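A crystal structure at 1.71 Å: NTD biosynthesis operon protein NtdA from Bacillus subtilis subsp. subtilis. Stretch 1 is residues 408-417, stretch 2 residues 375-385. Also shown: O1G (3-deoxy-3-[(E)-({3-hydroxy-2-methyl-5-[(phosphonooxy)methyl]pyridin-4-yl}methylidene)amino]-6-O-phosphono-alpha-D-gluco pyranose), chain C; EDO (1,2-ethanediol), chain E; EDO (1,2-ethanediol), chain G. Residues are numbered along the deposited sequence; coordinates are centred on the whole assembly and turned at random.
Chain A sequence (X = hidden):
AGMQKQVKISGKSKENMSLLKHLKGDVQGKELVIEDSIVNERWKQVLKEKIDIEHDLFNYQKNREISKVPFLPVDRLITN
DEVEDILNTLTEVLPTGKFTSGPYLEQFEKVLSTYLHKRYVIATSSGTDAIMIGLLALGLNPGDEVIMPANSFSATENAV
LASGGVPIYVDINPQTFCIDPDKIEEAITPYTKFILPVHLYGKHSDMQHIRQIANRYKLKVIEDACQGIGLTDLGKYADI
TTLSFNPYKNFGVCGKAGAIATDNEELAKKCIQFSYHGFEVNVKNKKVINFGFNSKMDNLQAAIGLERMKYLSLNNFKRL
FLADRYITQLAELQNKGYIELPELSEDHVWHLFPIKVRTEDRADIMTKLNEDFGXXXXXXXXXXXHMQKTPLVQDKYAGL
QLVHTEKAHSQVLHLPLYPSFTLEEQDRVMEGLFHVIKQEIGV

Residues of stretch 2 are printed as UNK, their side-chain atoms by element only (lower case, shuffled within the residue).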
ATOM      1  N   ALA A 408      16.546  12.493  27.087  1.00 14.76           N
ATOM      2  CA  ALA A 408      15.707  13.366  26.255  1.00 16.79           C
ATOM      3  C   ALA A 408      14.314  12.771  26.085  1.00 15.56           C
ATOM      4  O   ALA A 408      13.308  13.481  26.081  1.00 14.66           O
ATOM      5  CB  ALA A 408      16.358  13.605  24.907  1.00 18.77           C
ATOM      6  N   HIS A 409      14.261  11.455  25.940  1.00 14.95           N
ATOM      7  CA  HIS A 409      13.002  10.734  25.808  1.00 13.61           C
ATOM      8  C   HIS A 409      12.066  10.955  26.997  1.00 17.23           C
ATOM      9  O   HIS A 409      10.840  10.976  26.841  1.00 18.14           O
ATOM     10  CB  HIS A 409      13.292   9.236  25.674  1.00 17.75           C
ATOM     11  CG  HIS A 409      12.061   8.391  25.628  1.00 18.25           C
ATOM     12  ND1 HIS A 409      11.107   8.524  24.645  1.00 20.34           N
ATOM     13  CD2 HIS A 409      11.633   7.396  26.438  1.00 18.51           C
ATOM     14  CE1 HIS A 409      10.142   7.646  24.850  1.00 16.01           C
ATOM     15  NE2 HIS A 409      10.437   6.947  25.930  1.00 21.59           N
ATOM     16  N   SER A 410      12.647  11.116  28.187  1.00 14.97           N
ATOM     17  CA  SER A 410      11.866  11.316  29.410  1.00 18.77           C
ATOM     18  C   SER A 410      11.435  12.768  29.594  1.00 20.27           C
ATOM     19  O   SER A 410      10.581  13.074  30.434  1.00 17.91           O
ATOM     20  CB  SER A 410      12.678  10.859  30.633  1.00 15.55           C
ATOM     21  OG  SER A 410      13.701  11.796  30.917  1.00 18.56           O
ATOM     22  N   GLN A 411      12.011  13.668  28.803  1.00 14.45           N
ATOM     23  CA  GLN A 411      11.745  15.096  28.978  1.00 14.78           C
ATOM     24  C   GLN A 411      10.857  15.685  27.897  1.00 16.13           C
ATOM     25  O   GLN A 411      10.212  16.713  28.108  1.00 15.62           O
ATOM     26  CB  GLN A 411      13.061  15.879  28.987  1.00 15.86           C
ATOM     27  CG  GLN A 411      13.914  15.659  30.217  1.00 14.77           C
ATOM     28  CD  GLN A 411      15.087  16.596  30.233  1.00 25.07           C
ATOM     29  OE1 GLN A 411      16.107  16.335  29.602  1.00 28.97           O
ATOM     30  NE2 GLN A 411      14.931  17.728  30.912  1.00 39.72           N
ATOM     31  N   VAL A 412      10.841  15.048  26.735  1.00 11.74           N
ATOM     32  CA  VAL A 412      10.255  15.688  25.553  1.00 12.68           C
ATOM     33  C   VAL A 412       8.744  15.749  25.662  1.00 12.81           C
ATOM     34  O   VAL A 412       8.090  14.822  26.162  1.00 14.13           O
ATOM     35  CB  VAL A 412      10.686  14.978  24.231  1.00 14.26           C
ATOM     36  CG1 VAL A 412      10.098  13.570  24.156  1.00 18.19           C
ATOM     37  CG2 VAL A 412      10.280  15.815  22.999  1.00 15.94           C
ATOM     38  N   LEU A 413       8.187  16.862  25.195  1.00 13.33           N
ATOM     39  CA  LEU A 413       6.748  17.053  25.180  1.00 16.63           C
ATOM     40  C   LEU A 413       6.395  17.771  23.887  1.00 14.10           C
ATOM     41  O   LEU A 413       6.968  18.817  23.579  1.00 14.30           O
ATOM     42  CB  LEU A 413       6.312  17.911  26.376  1.00 14.57           C
ATOM     43  CG  LEU A 413       4.802  18.055  26.521  1.00 16.88           C
ATOM     44  CD1 LEU A 413       4.189  16.667  26.620  1.00 20.01           C
ATOM     45  CD2 LEU A 413       4.447  18.869  27.746  1.00 23.44           C
ATOM     46  N   HIS A 414       5.460  17.209  23.130  1.00 12.92           N
ATOM     47  CA  HIS A 414       5.056  17.828  21.876  1.00 12.62           C
ATOM     48  C   HIS A 414       3.792  18.653  22.049  1.00 13.39           C
ATOM     49  O   HIS A 414       2.807  18.180  22.644  1.00 14.39           O
ATOM     50  CB  HIS A 414       4.877  16.751  20.795  1.00 11.97           C
ATOM     51  CG  HIS A 414       6.167  16.112  20.397  1.00 11.72           C
ATOM     52  ND1 HIS A 414       6.534  14.843  20.799  1.00 15.24           N
ATOM     53  CD2 HIS A 414       7.206  16.598  19.674  1.00 12.07           C
ATOM     54  CE1 HIS A 414       7.737  14.568  20.317  1.00 15.10           C
ATOM     55  NE2 HIS A 414       8.166  15.615  19.634  1.00 12.71           N
ATOM     56  N   LEU A 415       3.831  19.874  21.508  1.00 11.33           N
ATOM     57  CA  LEU A 415       2.712  20.803  21.570  1.00  9.76           C
ATOM     58  C   LEU A 415       1.976  20.769  20.236  1.00 11.56           C
ATOM     59  O   LEU A 415       2.606  20.532  19.206  1.00 14.47           O
ATOM     60  CB  LEU A 415       3.239  22.213  21.816  1.00 13.05           C
ATOM     61  CG  LEU A 415       4.135  22.372  23.037  1.00 16.03           C
ATOM     62  CD1 LEU A 415       4.399  23.865  23.208  1.00 15.60           C
ATOM     63  CD2 LEU A 415       3.464  21.790  24.276  1.00 15.21           C
ATOM     64  N   PRO A 416       0.656  21.025  20.238  1.00 14.92           N
ATOM     65  CA  PRO A 416      -0.092  20.986  18.974  1.00 12.89           C
ATOM     66  C   PRO A 416       0.512  21.905  17.912  1.00 16.41           C
ATOM     67  O   PRO A 416       0.840  23.061  18.214  1.00 15.55           O
ATOM     68  CB  PRO A 416      -1.480  21.508  19.376  1.00 13.53           C
ATOM     69  CG  PRO A 416      -1.612  21.090  20.814  1.00 14.33           C
ATOM     70  CD  PRO A 416      -0.230  21.267  21.398  1.00 13.35           C
ATOM     71  N   LEU A 417       0.687  21.390  16.692  1.00 11.67           N
ATOM     72  CA  LEU A 417       1.206  22.206  15.587  1.00  8.69           C
ATOM     73  C   LEU A 417       0.859  21.526  14.257  1.00 13.89           C
ATOM     74  O   LEU A 417       1.344  20.441  13.948  1.00 14.78           O
ATOM     75  CB  LEU A 417       2.716  22.453  15.724  1.00 11.62           C
ATOM     76  CG  LEU A 417       3.275  23.617  14.869  1.00 14.03           C
ATOM     77  CD1 LEU A 417       4.626  24.125  15.390  1.00 13.37           C
ATOM     78  CD2 LEU A 417       3.419  23.234  13.389  1.00 14.50           C
ATOM     79  N   UNK A 375      -6.231  21.130  27.166  1.00 12.99           N
ATOM     80  CA  UNK A 375      -5.123  21.155  26.202  1.00 13.05           C
ATOM     81  C   UNK A 375      -4.449  19.791  26.101  1.00 22.92           C
ATOM     82  O   UNK A 375      -3.857  19.315  27.069  1.00 17.94           O
ATOM     83  c   UNK A 375      -4.078  22.216  26.598  1.00 18.43           C
ATOM     84  c   UNK A 375      -4.687  23.612  26.484  1.00 17.70           C
ATOM     85  c   UNK A 375      -2.832  22.115  25.712  1.00 16.54           C
ATOM     86  N   UNK A 376      -4.528  19.171  24.923  1.00 15.07           N
ATOM     87  CA  UNK A 376      -3.931  17.850  24.707  1.00 15.71           C
ATOM     88  C   UNK A 376      -2.523  17.971  24.133  1.00 16.17           C
ATOM     89  O   UNK A 376      -2.279  18.718  23.181  1.00 19.37           O
ATOM     90  c   UNK A 376      -4.226  15.685  23.337  1.00 30.77           C
ATOM     91  o   UNK A 376      -5.802  15.310  21.535  1.00 22.07           O
ATOM     92  n   UNK A 376      -5.279  13.551  22.843  1.00 37.87           N
ATOM     93  c   UNK A 376      -4.831  17.014  23.781  1.00 25.55           C
ATOM     94  c   UNK A 376      -5.177  14.831  22.492  1.00 56.47           C
ATOM     95  N   UNK A 377      -1.594  17.261  24.753  1.00 14.02           N
ATOM     96  CA  UNK A 377      -0.213  17.201  24.286  1.00 14.09           C
ATOM     97  C   UNK A 377       0.093  15.727  24.049  1.00 17.17           C
ATOM     98  O   UNK A 377      -0.751  14.857  24.303  1.00 16.16           O
ATOM     99  o   UNK A 377       0.572  17.185  26.586  1.00 19.19           O
ATOM    100  c   UNK A 377       0.560  19.321  25.433  1.00 17.84           C
ATOM    101  c   UNK A 377       0.772  17.803  25.305  1.00 22.45           C
ATOM    102  N   UNK A 378       1.286  15.429  23.561  1.00 15.32           N
ATOM    103  CA  UNK A 378       1.624  14.044  23.273  1.00 17.53           C
ATOM    104  C   UNK A 378       3.126  13.865  23.325  1.00 18.32           C
ATOM    105  O   UNK A 378       3.883  14.840  23.393  1.00 15.33           O
ATOM    106  o   UNK A 378       1.201  11.390  22.654  1.00 21.09           O
ATOM    107  c   UNK A 378       0.748  12.176  21.796  1.00 24.22           C
ATOM    108  c   UNK A 378       1.103  13.646  21.891  1.00 15.37           C
ATOM    109  o   UNK A 378       0.024  11.811  20.848  1.00 24.32           O
ATOM    110  N   UNK A 379       3.561  12.611  23.288  1.00 15.08           N
ATOM    111  CA  UNK A 379       4.990  12.308  23.266  1.00 14.88           C
ATOM    112  C   UNK A 379       5.263  11.343  22.116  1.00 14.59           C
ATOM    113  O   UNK A 379       4.894  10.176  22.182  1.00 16.17           O
ATOM    114  c   UNK A 379       5.462  11.725  24.618  1.00 13.88           C
ATOM    115  c   UNK A 379       6.930  11.229  24.527  1.00 13.41           C
ATOM    116  c   UNK A 379       5.347  12.775  25.729  1.00 14.18           C
ATOM    117  N   UNK A 380       5.865  11.844  21.038  1.00 11.62           N
ATOM    118  CA  UNK A 380       6.271  10.988  19.911  1.00 13.38           C
ATOM    119  C   UNK A 380       7.735  10.618  20.133  1.00 10.10           C
ATOM    120  O   UNK A 380       8.609  11.488  19.974  1.00 14.30           O
ATOM    121  c   UNK A 380       4.373  11.515  16.790  1.00 15.68           C
ATOM    122  c   UNK A 380       2.129  12.309  17.064  1.00 23.71           C
ATOM    123  c   UNK A 380       4.721  11.958  18.066  1.00 18.03           C
ATOM    124  c   UNK A 380       2.443  12.762  18.331  1.00 15.23           C
ATOM    125  c   UNK A 380       3.746  12.604  18.821  1.00 17.20           C
ATOM    126  c   UNK A 380       3.093  11.688  16.284  1.00 18.87           C
ATOM    127  c   UNK A 380       6.142  11.777  18.590  1.00 16.25           C
ATOM    128  o   UNK A 380       0.853  12.467  16.560  1.00 24.00           O
ATOM    129  N   UNK A 381       8.059   9.365  20.480  1.00 13.81           N
ATOM    130  CA  UNK A 381       7.160   8.215  20.579  1.00 15.52           C
ATOM    131  C   UNK A 381       7.345   7.627  21.975  1.00 11.86           C
ATOM    132  O   UNK A 381       8.334   7.920  22.642  1.00 17.85           O
ATOM    133  c   UNK A 381       7.328   7.819  18.123  1.00 11.02           C
ATOM    134  o   UNK A 381       6.712   9.716  14.449  1.00 17.63           O
ATOM    135  c   UNK A 381       5.891   8.398  16.259  1.00 15.24           C
ATOM    136  c   UNK A 381       8.353   8.546  17.516  1.00 12.99           C
ATOM    137  c   UNK A 381       8.156   9.183  16.286  1.00 13.41           C
ATOM    138  c   UNK A 381       6.098   7.770  17.492  1.00 13.71           C
ATOM    139  c   UNK A 381       7.520   7.186  19.483  1.00 12.40           C
ATOM    140  c   UNK A 381       6.925   9.098  15.669  1.00 13.99           C
ATOM    141  N   UNK A 382       6.383   6.811  22.436  1.00 10.46           N
ATOM    142  CA  UNK A 382       6.407   6.434  23.862  1.00 15.56           C
ATOM    143  C   UNK A 382       7.472   5.422  24.291  1.00 15.21           C
ATOM    144  O   UNK A 382       7.838   5.399  25.479  1.00 16.04           O
ATOM    145  c   UNK A 382       5.003   5.862  24.100  1.00 17.57           C
ATOM    146  c   UNK A 382       4.525   5.431  22.729  1.00 17.28           C
ATOM    147  c   UNK A 382       5.109   6.462  21.785  1.00 12.74           C
ATOM    148  N   UNK A 383       7.974   4.600  23.371  1.00 13.03           N
ATOM    149  CA  UNK A 383       8.926   3.554  23.752  1.00 12.63           C
ATOM    150  C   UNK A 383      10.113   3.614  22.796  1.00 16.63           C
ATOM    151  O   UNK A 383       9.932   3.642  21.578  1.00 15.54           O
ATOM    152  c   UNK A 383       8.282   2.139  23.691  1.00 16.15           C
ATOM    153  c   UNK A 383       7.024   2.080  24.558  1.00 16.07           C
ATOM    154  c   UNK A 383       6.232   0.777  24.433  1.00 20.35           C
ATOM    155  c   UNK A 383       9.292   1.070  24.128  1.00 15.48           C
ATOM    156  N   UNK A 384      11.320   3.675  23.344  1.00 15.06           N
ATOM    157  CA  UNK A 384      12.539   3.688  22.527  1.00 12.35           C
ATOM    158  C   UNK A 384      12.816   2.290  21.960  1.00 14.00           C
ATOM    159  O   UNK A 384      12.404   1.305  22.556  1.00 14.49           O
ATOM    160  c   UNK A 384      13.557   6.518  22.690  1.00 15.57           C
ATOM    161  c   UNK A 384      14.695   5.921  24.831  1.00 14.56           C
ATOM    162  c   UNK A 384      13.712   4.144  23.381  1.00 15.21           C
ATOM    163  c   UNK A 384      13.550   5.581  23.876  1.00 15.81           C
ATOM    164  N   UNK A 385      13.503   2.206  20.820  1.00 12.66           N
ATOM    165  CA  UNK A 385      13.731   0.932  20.130  1.00 13.70           C
ATOM    166  C   UNK A 385      14.330  -0.168  21.014  1.00 15.88           C
ATOM    167  O   UNK A 385      13.896  -1.316  20.967  1.00 15.55           O
ATOM    168  o   UNK A 385      14.055   2.056  18.014  1.00 18.00           O
ATOM    169  c   UNK A 385      14.648   1.143  18.918  1.00 12.90           C
TER
HETATM  170  P   O1G C 501       4.911   5.459   6.516  1.00 18.25           P
HETATM  171  C3A O1G C 501       8.115   8.323  10.426  1.00 19.79           C
HETATM  172  O3  O1G C 501       7.531   9.231  11.245  1.00 26.82           O
HETATM  173  C1  O1G C 501       2.469   8.162  13.364  1.00 25.70           C
HETATM  174  N1' O1G C 501      10.025   7.318   9.459  1.00 19.07           N
HETATM  175  C2  O1G C 501       3.884   8.272  12.790  1.00 29.37           C
HETATM  176  O2  O1G C 501       4.359   9.566  13.294  1.00 22.60           O
HETATM  177  C9A O1G C 501       9.504   8.235  10.289  1.00 15.95           C
HETATM  178  C2A O1G C 501      10.463   9.149  11.033  1.00 19.04           C
HETATM  179  C3  O1G C 501       3.933   8.213  11.253  1.00 25.51           C
HETATM  180  N3' O1G C 501       5.365   8.060  10.937  1.00 26.32           N
HETATM  181  O1  O1G C 501       1.695   9.344  13.107  1.00 31.21           O
HETATM  182  C4  O1G C 501       3.061   7.076  10.686  1.00 24.51           C
HETATM  183  O4  O1G C 501       2.880   7.505   9.322  1.00 24.61           O
HETATM  184  C4A O1G C 501       7.284   7.472   9.718  1.00 17.86           C
HETATM  185  C4B O1G C 501       5.815   7.525   9.865  1.00 20.65           C
HETATM  186  C5  O1G C 501       1.681   7.165  11.336  1.00 21.20           C
HETATM  187  O5  O1G C 501       1.769   7.065  12.763  1.00 27.10           O
HETATM  188  C5A O1G C 501       7.852   6.527   8.868  1.00 19.33           C
HETATM  189  C5T O1G C 501       7.096   5.498   8.011  1.00 17.29           C
HETATM  190  C6  O1G C 501       0.787   5.997  11.027  1.00 24.29           C
HETATM  191  C6A O1G C 501       9.233   6.471   8.765  1.00 20.63           C
HETATM  192  OP1 O1G C 501       5.316   4.021   6.277  1.00 15.72           O
HETATM  193  OP2 O1G C 501       4.593   6.195   5.257  1.00 15.08           O
HETATM  194  OP3 O1G C 501       3.862   5.580   7.646  1.00 18.05           O
HETATM  195  OP4 O1G C 501       6.275   6.197   7.047  1.00 19.04           O
HETATM  196  O6  O1G C 501      -0.534   6.155  11.383  1.00 25.48           O
HETATM  197  P'  O1G C 501      -1.706   5.490  10.505  1.00 24.17           P
HETATM  198  OP6 O1G C 501      -1.613   6.140   9.141  1.00 21.28           O
HETATM  199  OP7 O1G C 501      -1.502   3.992  10.481  1.00 23.94           O
HETATM  200  OP8 O1G C 501      -2.958   5.905  11.283  1.00 22.75           O
HETATM  201  C1  EDO E 503       2.586   9.100  18.659  1.00 23.98           C
HETATM  202  O1  EDO E 503       1.826   8.117  17.944  1.00 31.20           O
HETATM  203  C2  EDO E 503       2.168   9.088  20.130  1.00 27.08           C
HETATM  204  O2  EDO E 503       0.747   9.253  20.181  1.00 43.53           O
HETATM  205  C1  EDO G 505      11.672  10.972  22.421  1.00 23.19           C
HETATM  206  O1  EDO G 505      12.106   9.617  22.352  1.00 31.14           O
HETATM  207  C2  EDO G 505      12.796  11.907  21.998  1.00 18.57           C
HETATM  208  O2  EDO G 505      13.010  11.764  20.592  1.00 24.64           O

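Position 375 carries three side-chain carbons, one bonded to the CA and bearing the other two, and none makes a close contact with stretch 1. This fork at the first carbon identifies Val-375. Position 376 has three carbons in a row, the third carrying one oxygen and one nitrogen. The side chain stays clear of stretch 1, but the backbone O lies 3.4 Å from Pro-416 CG and is left without a polar partner. The terminal amide marks Gln-376.

At position 377 a single carbon carries one oxygen and one carbon; the first carbon lies 3.4 Å from His-414 O, the oxygen 3.7 Å from Leu-413 CD1 and the end carbon 4.0 Å from Leu-415 CD2. This is Thr-377. Position 378 shows two carbons, the second with two oxygens, and the end of the side chain leads away from stretch 1. One oxygen accepts a hydrogen bond from the backbone N of position 379 at 2.7 Å, and the other accepts one from O2 of the chain E ethanediol, also at 2.7 Å. An amide could look the same in outline, but both terminal atoms are oxygen, so this is Asp-378.

Position 379 repeats the three-carbon fork of 375. One of its end carbons meets Val-412 CG1 at 4.0 Å and the other approaches Leu-413 CD1 at 4.2 Å, forming a small apolar patch; the residue is Val-379. Position 380 has one carbon leading to a six-carbon ring that bears an oxygen. The ring edge is turned toward the face of the His-414 ring in an offset arrangement, with planes at 83° and centroids 5.7 Å apart. The phenol makes this Tyr-380.

Position 381 has the same phenol and follows a cis peptide bond. Its CB points away from stretch 1, and its ring oxygen is hydrogen-bonded to O1G O2 at 2.6 Å, tying this segment to the pyridoxal phosphate–sugar adduct; it is Tyr-381. At position 382 three carbons close a ring onto the backbone N, and the backbone O accepts a weak hydrogen bond from His-409 NE2 at 3.1 Å. The closed ring defines Pro-382.

Position 383 has four carbons, forked at the first, with one arm two carbons long, and its CB points away: Ile-383. Position 384 also has four, but forked at the second, and the forking carbon sits over one face of the His-409 ring, 3.7 Å from the centroid; it is Leu-384. Position 385, one carbon followed by one oxygen, lies beyond reach of stretch 1 and is Ser-385.

The contact is anchored by a single antiparallel bridge: His-414 N donates to Asp-378 O at 2.9 Å, and Asp-378 N returns a bond to His-414 O at 3.3 Å. Side chains extend the contact along both stretches, with Thr-377 and Val-379 packing beside the bridge and Tyr-380 against His-414. Farther along, His-409 reaches from the helix to Pro-382 and Leu-384, combining a polar edge with an apolar face.

Stretch 2, residues 375-385: VQTDVYYPILS
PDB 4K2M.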